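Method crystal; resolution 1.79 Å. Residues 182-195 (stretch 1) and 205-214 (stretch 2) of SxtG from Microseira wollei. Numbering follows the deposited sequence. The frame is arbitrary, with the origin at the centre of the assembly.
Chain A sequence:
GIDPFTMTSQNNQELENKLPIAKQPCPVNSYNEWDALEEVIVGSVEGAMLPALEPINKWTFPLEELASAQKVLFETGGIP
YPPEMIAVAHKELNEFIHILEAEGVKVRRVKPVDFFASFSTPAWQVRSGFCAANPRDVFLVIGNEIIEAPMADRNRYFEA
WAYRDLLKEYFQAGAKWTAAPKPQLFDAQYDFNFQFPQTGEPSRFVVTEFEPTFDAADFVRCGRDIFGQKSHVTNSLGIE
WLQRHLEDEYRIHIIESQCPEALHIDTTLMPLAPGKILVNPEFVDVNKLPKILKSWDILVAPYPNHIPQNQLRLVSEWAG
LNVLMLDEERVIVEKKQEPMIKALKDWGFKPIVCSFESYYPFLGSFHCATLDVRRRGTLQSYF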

# COMPACT_ATOMS: atom_id res chain seq x y z
N LYS A 182 -0.94 2.22 -3.46
CA LYS A 182 -2.35 2.53 -3.66
C LYS A 182 -2.50 3.18 -5.03
O LYS A 182 -1.84 4.19 -5.29
N PRO A 183 -3.33 2.65 -5.93
CA PRO A 183 -3.37 3.18 -7.30
C PRO A 183 -4.02 4.55 -7.35
O PRO A 183 -4.83 4.92 -6.50
N GLN A 184 -3.66 5.30 -8.39
CA GLN A 184 -4.22 6.63 -8.63
C GLN A 184 -5.64 6.56 -9.17
O GLN A 184 -6.47 7.43 -8.86
N LEU A 185 -5.91 5.56 -10.02
CA LEU A 185 -7.21 5.32 -10.62
C LEU A 185 -7.66 6.52 -11.45
O LEU A 185 -8.84 6.87 -11.48
N PHE A 186 -6.71 7.11 -12.17
CA PHE A 186 -7.04 8.06 -13.23
C PHE A 186 -7.89 7.40 -14.31
O PHE A 186 -7.93 6.17 -14.47
N ASP A 187 -8.53 8.25 -15.12
CA ASP A 187 -9.28 7.72 -16.26
C ASP A 187 -8.42 6.82 -17.15
O ASP A 187 -8.95 5.90 -17.77
N ALA A 188 -7.10 7.07 -17.21
CA ALA A 188 -6.23 6.27 -18.06
C ALA A 188 -6.19 4.78 -17.68
O ALA A 188 -5.73 3.96 -18.49
N GLN A 189 -6.64 4.42 -16.48
CA GLN A 189 -6.69 3.03 -16.03
C GLN A 189 -7.85 2.25 -16.66
O GLN A 189 -7.90 1.03 -16.51
N TYR A 190 -8.75 2.92 -17.40
CA TYR A 190 -9.94 2.28 -17.92
C TYR A 190 -10.08 2.58 -19.41
O TYR A 190 -9.80 3.69 -19.86
N ASP A 191 -10.53 1.57 -20.16
CA ASP A 191 -10.74 1.68 -21.61
C ASP A 191 -12.16 2.17 -21.84
O ASP A 191 -13.12 1.39 -21.78
N PHE A 192 -12.32 3.46 -22.10
CA PHE A 192 -13.68 3.97 -22.27
C PHE A 192 -14.26 3.66 -23.65
O PHE A 192 -15.42 3.98 -23.89
N ASN A 193 -13.50 3.01 -24.53
CA ASN A 193 -14.04 2.50 -25.78
C ASN A 193 -14.31 1.00 -25.72
O ASN A 193 -14.51 0.37 -26.76
N PHE A 194 -14.34 0.42 -24.52
CA PHE A 194 -14.40 -1.03 -24.41
C PHE A 194 -15.70 -1.59 -24.99
O PHE A 194 -16.77 -0.99 -24.83
N GLN A 195 -15.59 -2.73 -25.66
CA GLN A 195 -16.72 -3.56 -26.05
C GLN A 195 -16.33 -5.02 -25.86
O GLN A 195 -15.17 -5.39 -26.07
N PHE A 205 -10.47 -7.00 -21.39
CA PHE A 205 -11.17 -6.47 -20.23
C PHE A 205 -11.01 -4.96 -20.18
O PHE A 205 -10.21 -4.38 -20.92
N VAL A 206 -11.78 -4.33 -19.28
CA VAL A 206 -11.89 -2.87 -19.28
C VAL A 206 -10.66 -2.18 -18.69
O VAL A 206 -10.36 -1.04 -19.07
N VAL A 207 -9.93 -2.81 -17.76
CA VAL A 207 -8.74 -2.14 -17.23
C VAL A 207 -7.62 -2.17 -18.26
O VAL A 207 -7.51 -3.11 -19.08
N THR A 208 -6.80 -1.13 -18.22
CA THR A 208 -5.65 -0.94 -19.10
C THR A 208 -4.39 -1.37 -18.37
O THR A 208 -4.45 -2.00 -17.30
N GLU A 209 -3.23 -1.00 -18.92
CA GLU A 209 -1.94 -1.23 -18.27
C GLU A 209 -1.31 0.06 -17.76
O GLU A 209 -0.08 0.19 -17.69
N PHE A 210 -2.14 1.03 -17.36
CA PHE A 210 -1.62 2.29 -16.85
C PHE A 210 -0.87 2.11 -15.53
O PHE A 210 0.21 2.67 -15.34
N GLU A 211 -1.42 1.33 -14.60
CA GLU A 211 -0.79 1.13 -13.30
C GLU A 211 -1.21 -0.22 -12.73
O GLU A 211 -2.20 -0.80 -13.17
N PRO A 212 -0.48 -0.72 -11.72
CA PRO A 212 -0.80 -2.05 -11.17
C PRO A 212 -2.12 -2.05 -10.40
O PRO A 212 -2.28 -1.28 -9.45
N THR A 213 -3.04 -2.94 -10.78
CA THR A 213 -4.27 -3.19 -10.02
C THR A 213 -4.57 -4.68 -9.99
O THR A 213 -4.34 -5.40 -10.98
N PHE A 214 -5.04 -5.14 -8.84
CA PHE A 214 -5.63 -6.47 -8.75
C PHE A 214 -6.55 -6.55 -7.54
O PHE A 214 -6.39 -5.81 -6.56

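The most unusual feature of this contact is the carboxylate of Glu211, which is held by two consecutive backbone amides of the other stretch. Gln184 N donates to Glu211 OE1 at 2.8 Å, and Leu185 N donates to Glu211 OE2 at 2.8 Å. Each oxygen thus accepts a peptide NH, which helps to offset the charge of a buried acid. The side chain points toward stretch 1, with chi1 p and chi2 t. Pro183 packs against the same group, its CB lying 3.5 Å from Glu211 CD. Water 1 adds a further link: it donates to Gln184 OE1 at 2.7 Å and to Glu211 OE1 at 2.8 Å. Gln184 is m at chi1 and t at chi2. Leu185 (m, t) starts away from stretch 2, but its end comes nearer, and its CD2 lies 3.8 Å from Glu211 OE2.

Of the residues in stretch 1, Gln189 has the largest area covered by stretch 2. Its CA-to-CB bond points away overall, yet chi1 t and chi2 p bring the amide back to stretch 2. Glu211 N donates to Gln189 OE1 at 3.1 Å. In return, Gln189 NE2 makes a weak hydrogen bond to Glu211 O at 3.4 Å. The side-chain amide therefore pairs with the backbone of Glu211 through both its ends. Gln189 NE2 also lies 3.0 Å from Thr213 OG1. Thr213 is p and points toward stretch 1; its CG2 is 4.1 Å from Pro183 CB.

Thr208 also points in, with chi1 p. Its hydroxyl donates to the backbone: Thr208 OG1 to Ala188 O is 2.7 Å. The same oxygen accepts from its own stretch, with Phe210 N to Thr208 OG1 at 3.2 Å. Beside it the backbones form a single bridge between Tyr190 and Val207. Thr208 N donates to Gln189 O at 3.0 Å, and Asp191 N donates to Val206 O at 2.8 Å.

Phe210 has chi1 t and points toward stretch 1. Ala188 CB sits over one face of its ring, 4.0 Å from the centroid, as a CH-pi contact. Gln189 OE1 lies at the ring edge, 3.3 Å from Phe210 CB. Phe186 (chi1 m) also points in. Its ring is near parallel to that of Phe210, with the planes at 28°, but the two are slid apart and barely overlap. Their closest atoms are Phe186 CD2 and Phe210 CZ, at 3.8 Å.

Phe194 (chi1 t) points toward stretch 2. Val206 N lies over one face of its ring, 3.9 Å from Phe194 CE1. Val206 is p and points sideways; its CG2 is 4.3 Å from Phe194 CB. Tyr190 (m) points away, though its CD1 is 4.3 Å from Val207 CG1. Asp191 is t and sideways. Its OD1 accepts from Asn193 N at 2.9 Å, within the turn from Asp191 to Phe194. Water 2 lies 3.0 Å from Asp191 OD2 and 2.8 Å from Phe205 O.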

# COMPACT_ATOMS: atom_id res chain seq x y z
CB LYS A 182 -2.89 3.46 -2.56
CG LYS A 182 -4.40 3.50 -2.52
CD LYS A 182 -4.91 3.93 -1.16
CE LYS A 182 -6.32 3.45 -0.95
NZ LYS A 182 -6.39 1.98 -0.80
CB PRO A 183 -4.18 2.13 -8.07
CG PRO A 183 -5.08 1.51 -7.03
CD PRO A 183 -4.20 1.46 -5.78
CB GLN A 184 -3.33 7.40 -9.62
CG GLN A 184 -1.91 7.66 -9.13
CD GLN A 184 -1.11 8.55 -10.07
OE1 GLN A 184 -0.71 8.15 -11.17
NE2 GLN A 184 -0.88 9.78 -9.64
CB LEU A 185 -8.25 4.93 -9.57
CG LEU A 185 -7.85 3.71 -8.70
CD1 LEU A 185 -9.00 3.28 -7.76
CD2 LEU A 185 -7.43 2.55 -9.58
CB PHE A 186 -5.76 8.62 -13.87
CG PHE A 186 -4.93 9.52 -13.00
CD1 PHE A 186 -5.33 9.90 -11.72
CD2 PHE A 186 -3.72 10.01 -13.47
CE1 PHE A 186 -4.54 10.76 -10.95
CE2 PHE A 186 -2.94 10.86 -12.71
CZ PHE A 186 -3.35 11.24 -11.46
CB ASP A 187 -9.85 8.87 -17.10
CG ASP A 187 -11.07 9.52 -16.47
OD1 ASP A 187 -11.60 9.03 -15.44
OD2 ASP A 187 -11.52 10.55 -17.03
CB ALA A 188 -4.80 6.82 -18.03
CB GLN A 189 -6.77 3.00 -14.49
CG GLN A 189 -6.74 1.59 -13.85
CD GLN A 189 -5.48 0.80 -14.16
OE1 GLN A 189 -4.49 1.35 -14.63
NE2 GLN A 189 -5.52 -0.51 -13.90
CB TYR A 190 -11.20 2.76 -17.17
CG TYR A 190 -11.02 2.81 -15.67
CD1 TYR A 190 -11.04 1.65 -14.91
CD2 TYR A 190 -10.84 4.02 -15.02
CE1 TYR A 190 -10.86 1.69 -13.52
CE2 TYR A 190 -10.67 4.08 -13.64
CZ TYR A 190 -10.68 2.91 -12.89
OH TYR A 190 -10.50 3.00 -11.53
CB ASP A 191 -10.50 0.33 -22.28
CG ASP A 191 -10.73 0.36 -23.78
OD1 ASP A 191 -11.11 1.41 -24.32
OD2 ASP A 191 -10.55 -0.70 -24.41
CB PHE A 192 -13.70 5.48 -21.99
CG PHE A 192 -13.58 5.80 -20.53
CD1 PHE A 192 -14.69 5.77 -19.70
CD2 PHE A 192 -12.34 6.09 -19.96
CE1 PHE A 192 -14.59 6.05 -18.34
CE2 PHE A 192 -12.23 6.38 -18.60
CZ PHE A 192 -13.35 6.36 -17.79
CB ASN A 193 -13.09 2.83 -26.93
CG ASN A 193 -12.85 4.32 -27.07
OD1 ASN A 193 -13.76 5.13 -26.89
ND2 ASN A 193 -11.61 4.70 -27.35
CB PHE A 194 -14.26 -1.48 -22.95
CG PHE A 194 -14.30 -2.97 -22.78
CD1 PHE A 194 -13.15 -3.72 -22.96
CD2 PHE A 194 -15.48 -3.63 -22.46
CE1 PHE A 194 -13.17 -5.10 -22.82
CE2 PHE A 194 -15.51 -5.01 -22.32
CZ PHE A 194 -14.36 -5.75 -22.50
CB GLN A 195 -17.14 -3.34 -27.53
CG GLN A 195 -17.50 -1.91 -27.88
CD GLN A 195 -18.75 -1.41 -27.18
OE1 GLN A 195 -19.53 -2.18 -26.62
NE2 GLN A 195 -18.95 -0.10 -27.22
CB PHE A 205 -10.65 -7.13 -18.95
CG PHE A 205 -10.73 -8.61 -19.00
CD1 PHE A 205 -11.95 -9.24 -18.86
CD2 PHE A 205 -9.60 -9.36 -19.23
CE1 PHE A 205 -12.04 -10.61 -18.93
CE2 PHE A 205 -9.68 -10.74 -19.32
CZ PHE A 205 -10.90 -11.36 -19.16
CB VAL A 206 -13.18 -2.44 -18.55
CG1 VAL A 206 -13.10 -2.73 -17.08
CG2 VAL A 206 -13.48 -0.97 -18.79
CB VAL A 207 -8.25 -2.73 -15.89
CG1 VAL A 207 -9.12 -2.24 -14.73
CG2 VAL A 207 -8.15 -4.22 -15.95
CB THR A 208 -5.54 0.52 -19.53
OG1 THR A 208 -5.17 1.31 -18.38
CG2 THR A 208 -6.84 1.04 -20.10
CB GLU A 209 -0.99 -1.95 -19.23
CG GLU A 209 -1.45 -3.38 -19.61
CD GLU A 209 -1.54 -4.32 -18.41
OE1 GLU A 209 -0.73 -4.18 -17.47
OE2 GLU A 209 -2.43 -5.21 -18.42
CB PHE A 210 -2.79 3.27 -16.73
CG PHE A 210 -2.51 4.49 -15.92
CD1 PHE A 210 -1.73 5.52 -16.42
CD2 PHE A 210 -3.07 4.63 -14.66
CE1 PHE A 210 -1.49 6.65 -15.67
CE2 PHE A 210 -2.84 5.74 -13.91
CZ PHE A 210 -2.04 6.77 -14.41
CB GLU A 211 -1.17 2.26 -12.33
CG GLU A 211 -2.60 2.17 -11.85
CD GLU A 211 -3.03 3.41 -11.13
OE1 GLU A 211 -2.20 4.07 -10.46
OE2 GLU A 211 -4.23 3.72 -11.25
CB PRO A 212 0.38 -2.34 -10.23
CG PRO A 212 1.46 -1.40 -10.60
CD PRO A 212 0.82 -0.21 -11.25
CB THR A 213 -5.52 -2.43 -10.56
OG1 THR A 213 -5.80 -2.79 -11.93
CG2 THR A 213 -5.34 -0.93 -10.46
CB PHE A 214 -4.56 -7.58 -8.69
CG PHE A 214 -3.73 -7.62 -7.43
CD1 PHE A 214 -4.20 -8.27 -6.29
CD2 PHE A 214 -2.47 -7.03 -7.38
CE1 PHE A 214 -3.44 -8.32 -5.15
CE2 PHE A 214 -1.69 -7.09 -6.23
CZ PHE A 214 -2.17 -7.74 -5.11
O HOH W 1 -0.11 5.52 -11.60
O HOH W 2 -9.40 -3.31 -23.33